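Local coordinates for protein stiv-a81 (Sulfolobus Turreted Icosahedral Virus, PDB 3RKL) that is a viral protein of unknown function whose small antiparallel sheet precedes two long helices that probably contribute to a four-helix bundle, at residues K9-E14 with E19-N24. The protein carries 1 engineered substitution. Numbering follows the deposited sequence.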
ATOM      1  N   LYS A   9     -12.798  22.608 -24.165  1.00 48.47           N
ATOM      2  CA  LYS A   9     -12.294  23.851 -24.729  1.00 56.17           C
ATOM      3  C   LYS A   9     -10.859  24.020 -24.246  1.00 54.65           C
ATOM      4  O   LYS A   9     -10.625  24.375 -23.086  1.00 49.37           O
ATOM      5  CB  LYS A   9     -13.143  25.043 -24.282  1.00 60.58           C
ATOM      6  CG  LYS A   9     -14.356  25.319 -25.166  1.00 73.64           C
ATOM      7  CD  LYS A   9     -14.870  26.749 -24.977  1.00 90.39           C
ATOM      8  CE  LYS A   9     -15.821  27.158 -26.091  1.00 94.03           C
ATOM      9  NZ  LYS A   9     -16.904  26.161 -26.284  1.00 83.76           N
ATOM     10  N   ASP A  10      -9.910  23.754 -25.142  1.00 57.91           N
ATOM     11  CA  ASP A  10      -8.479  23.857 -24.851  1.00 58.92           C
ATOM     12  C   ASP A  10      -8.104  22.888 -23.721  1.00 52.71           C
ATOM     13  O   ASP A  10      -8.154  21.670 -23.914  1.00 54.75           O
ATOM     14  CB  ASP A  10      -8.079  25.312 -24.540  1.00 62.19           C
ATOM     15  CG  ASP A  10      -8.252  26.238 -25.737  1.00 78.31           C
ATOM     16  OD1 ASP A  10      -7.617  25.985 -26.782  1.00 92.56           O
ATOM     17  OD2 ASP A  10      -9.012  27.225 -25.628  1.00 84.76           O
ATOM     18  N   ASN A  11      -7.763  23.415 -22.547  1.00 48.51           N
ATOM     19  CA  ASN A  11      -7.389  22.575 -21.402  1.00 46.21           C
ATOM     20  C   ASN A  11      -8.479  22.512 -20.325  1.00 40.72           C
ATOM     21  O   ASN A  11      -8.216  22.140 -19.179  1.00 35.49           O
ATOM     22  CB  ASN A  11      -6.075  23.070 -20.794  1.00 47.80           C
ATOM     23  CG  ASN A  11      -6.187  24.469 -20.227  1.00 58.67           C
ATOM     24  OD1 ASN A  11      -6.914  25.310 -20.759  1.00 74.97           O
ATOM     25  ND2 ASN A  11      -5.461  24.730 -19.147  1.00 78.38           N
ATOM     26  N   THR A  12      -9.705  22.852 -20.706  1.00 37.60           N
ATOM     27  CA  THR A  12     -10.818  22.931 -19.767  1.00 37.89           C
ATOM     28  C   THR A  12     -11.919  21.975 -20.178  1.00 34.92           C
ATOM     29  O   THR A  12     -12.278  21.892 -21.350  1.00 37.11           O
ATOM     30  CB  THR A  12     -11.423  24.346 -19.712  1.00 39.65           C
ATOM     31  OG1 THR A  12     -10.410  25.290 -19.356  1.00 42.35           O
ATOM     32  CG2 THR A  12     -12.540  24.417 -18.678  1.00 47.03           C
ATOM     33  N   ILE A  13     -12.448  21.255 -19.199  1.00 34.94           N
ATOM     34  CA  ILE A  13     -13.586  20.381 -19.420  1.00 31.38           C
ATOM     35  C   ILE A  13     -14.840  21.091 -18.941  1.00 34.11           C
ATOM     36  O   ILE A  13     -14.847  21.694 -17.863  1.00 35.41           O
ATOM     37  CB  ILE A  13     -13.416  19.052 -18.669  1.00 30.95           C
ATOM     38  CG1 ILE A  13     -12.152  18.344 -19.162  1.00 31.82           C
ATOM     39  CG2 ILE A  13     -14.648  18.165 -18.864  1.00 32.92           C
ATOM     40  CD1 ILE A  13     -11.568  17.395 -18.159  1.00 38.79           C
ATOM     41  N   GLU A  14     -15.896  21.012 -19.751  1.00 33.11           N
ATOM     42  CA  GLU A  14     -17.170  21.629 -19.433  1.00 35.95           C
ATOM     43  C   GLU A  14     -18.181  20.510 -19.295  1.00 33.84           C
ATOM     44  O   GLU A  14     -18.348  19.725 -20.222  1.00 36.98           O
ATOM     45  CB  GLU A  14     -17.590  22.600 -20.543  1.00 36.84           C
ATOM     46  CG  GLU A  14     -16.783  23.896 -20.547  1.00 50.78           C
ATOM     47  CD  GLU A  14     -16.810  24.643 -21.878  1.00 69.25           C
ATOM     48  OE1 GLU A  14     -16.258  25.765 -21.925  1.00 67.04           O
ATOM     49  OE2 GLU A  14     -17.366  24.121 -22.869  1.00 68.10           O
ATOM     50  N   GLU A  19     -16.926  23.840 -14.806  1.00 46.97           N
ATOM     51  CA  GLU A  19     -15.745  23.875 -15.677  1.00 46.43           C
ATOM     52  C   GLU A  19     -14.541  23.381 -14.881  1.00 44.42           C
ATOM     53  O   GLU A  19     -14.358  23.786 -13.736  1.00 48.32           O
ATOM     54  CB  GLU A  19     -15.472  25.297 -16.181  1.00 49.97           C
ATOM     55  CG  GLU A  19     -15.906  25.539 -17.622  1.00 60.68           C
ATOM     56  CD  GLU A  19     -16.002  27.011 -17.978  1.00 71.28           C
ATOM     57  OE1 GLU A  19     -15.176  27.805 -17.482  1.00 84.65           O
ATOM     58  OE2 GLU A  19     -16.904  27.378 -18.761  1.00 73.21           O
ATOM     59  N   PHE A  20     -13.724  22.522 -15.490  1.00 38.82           N
ATOM     60  CA  PHE A  20     -12.579  21.917 -14.801  1.00 36.84           C
ATOM     61  C   PHE A  20     -11.309  22.055 -15.636  1.00 31.40           C
ATOM     62  O   PHE A  20     -11.244  21.554 -16.756  1.00 29.29           O
ATOM     63  CB  PHE A  20     -12.858  20.445 -14.525  1.00 35.59           C
ATOM     64  CG  PHE A  20     -11.880  19.802 -13.586  1.00 32.82           C
ATOM     65  CD1 PHE A  20     -12.035  19.930 -12.212  1.00 42.45           C
ATOM     66  CD2 PHE A  20     -10.821  19.048 -14.068  1.00 28.80           C
ATOM     67  CE1 PHE A  20     -11.142  19.326 -11.339  1.00 45.01           C
ATOM     68  CE2 PHE A  20      -9.924  18.450 -13.198  1.00 39.79           C
ATOM     69  CZ  PHE A  20     -10.089  18.591 -11.833  1.00 34.75           C
ATOM     70  N   VAL A  21     -10.318  22.752 -15.079  1.00 31.43           N
ATOM     71  CA  VAL A  21      -9.085  23.076 -15.797  1.00 32.40           C
ATOM     72  C   VAL A  21      -7.958  22.121 -15.447  1.00 32.79           C
ATOM     73  O   VAL A  21      -7.618  21.945 -14.275  1.00 33.39           O
ATOM     74  CB  VAL A  21      -8.636  24.515 -15.497  1.00 34.91           C
ATOM     75  CG1 VAL A  21      -7.347  24.834 -16.249  1.00 38.14           C
ATOM     76  CG2 VAL A  21      -9.743  25.498 -15.863  1.00 37.17           C
ATOM     77  N   LEU A  22      -7.381  21.504 -16.476  1.00 30.60           N
ATOM     78  CA  LEU A  22      -6.232  20.630 -16.306  1.00 30.10           C
ATOM     79  C   LEU A  22      -4.957  21.442 -16.512  1.00 34.44           C
ATOM     80  O   LEU A  22      -4.926  22.362 -17.331  1.00 38.34           O
ATOM     81  CB  LEU A  22      -6.299  19.447 -17.281  1.00 30.17           C
ATOM     82  CG  LEU A  22      -7.364  18.371 -17.030  1.00 34.43           C
ATOM     83  CD1 LEU A  22      -7.304  17.831 -15.604  1.00 43.15           C
ATOM     84  CD2 LEU A  22      -8.765  18.862 -17.351  1.00 43.76           C
ATOM     85  N   SER A  23      -3.919  21.127 -15.748  1.00 32.80           N
ATOM     86  CA  SER A  23      -2.641  21.861 -15.848  1.00 36.70           C
ATOM     87  C   SER A  23      -1.394  20.983 -15.995  1.00 34.48           C
ATOM     88  O   SER A  23      -0.346  21.454 -16.446  1.00 36.40           O
ATOM     89  CB  SER A  23      -2.471  22.782 -14.634  1.00 40.25           C
ATOM     90  OG  SER A  23      -2.176  22.037 -13.464  1.00 46.17           O
ATOM     91  N   ASN A  24      -1.486  19.730 -15.566  1.00 32.62           N
ATOM     92  CA  ASN A  24      -0.396  18.776 -15.711  1.00 31.09           C
ATOM     93  C   ASN A  24      -1.022  17.425 -15.951  1.00 27.01           C
ATOM     94  O   ASN A  24      -1.335  16.728 -14.988  1.00 28.78           O
ATOM     95  CB  ASN A  24       0.461  18.753 -14.439  1.00 33.40           C
ATOM     96  CG  ASN A  24       1.667  17.827 -14.551  1.00 42.99           C
ATOM     97  OD1 ASN A  24       1.719  16.931 -15.399  1.00 39.52           O
ATOM     98  ND2 ASN A  24       2.643  18.038 -13.676  1.00 39.14           N
TER
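Asn11 holds both backbone polar atoms of Leu22: its backbone O accepts a nearly straight bond from Leu22 N (2.9 Å, 170° at the hydrogen), and its ND2 reaches Leu22 O at 3.0 Å in a more bent bond. A chi1 of 63°, which sets CG between the backbone N and carbonyl carbon, swings the amide across to that carbonyl and lays ND2 against Val21 CG1. Thr12 faces Val21 in a non-hydrogen-bonded antiparallel pair. Thr12 OG1 meets Val21 CG2, while Thr12 CG2 lies 3.7 Å from CG of Glu19, the partner of Glu14. Ile13 and Phe20 form the hydrogen-bonded pair, Ile13 N to Phe20 O (2.7 Å) and Phe20 N to Ile13 O (2.8 Å). On the opposite face from Thr12, Ile13 CD1 presses tightly on Leu22 CD2 at 3.3 Å. Glu14 runs side by side with Glu19, methylenes touching (CG to CG 3.5 Å); their carboxylates end close together, which may raise the affinity of one for a proton. In this beta hairpin, Ile13, Phe20 and Leu22 pack against helices 55-80 (Tyr67, Met74) and 25-46 (Leu32), Phe20 stacking on Tyr67. Strand 3-9 flanks strand 12-15 on its other edge.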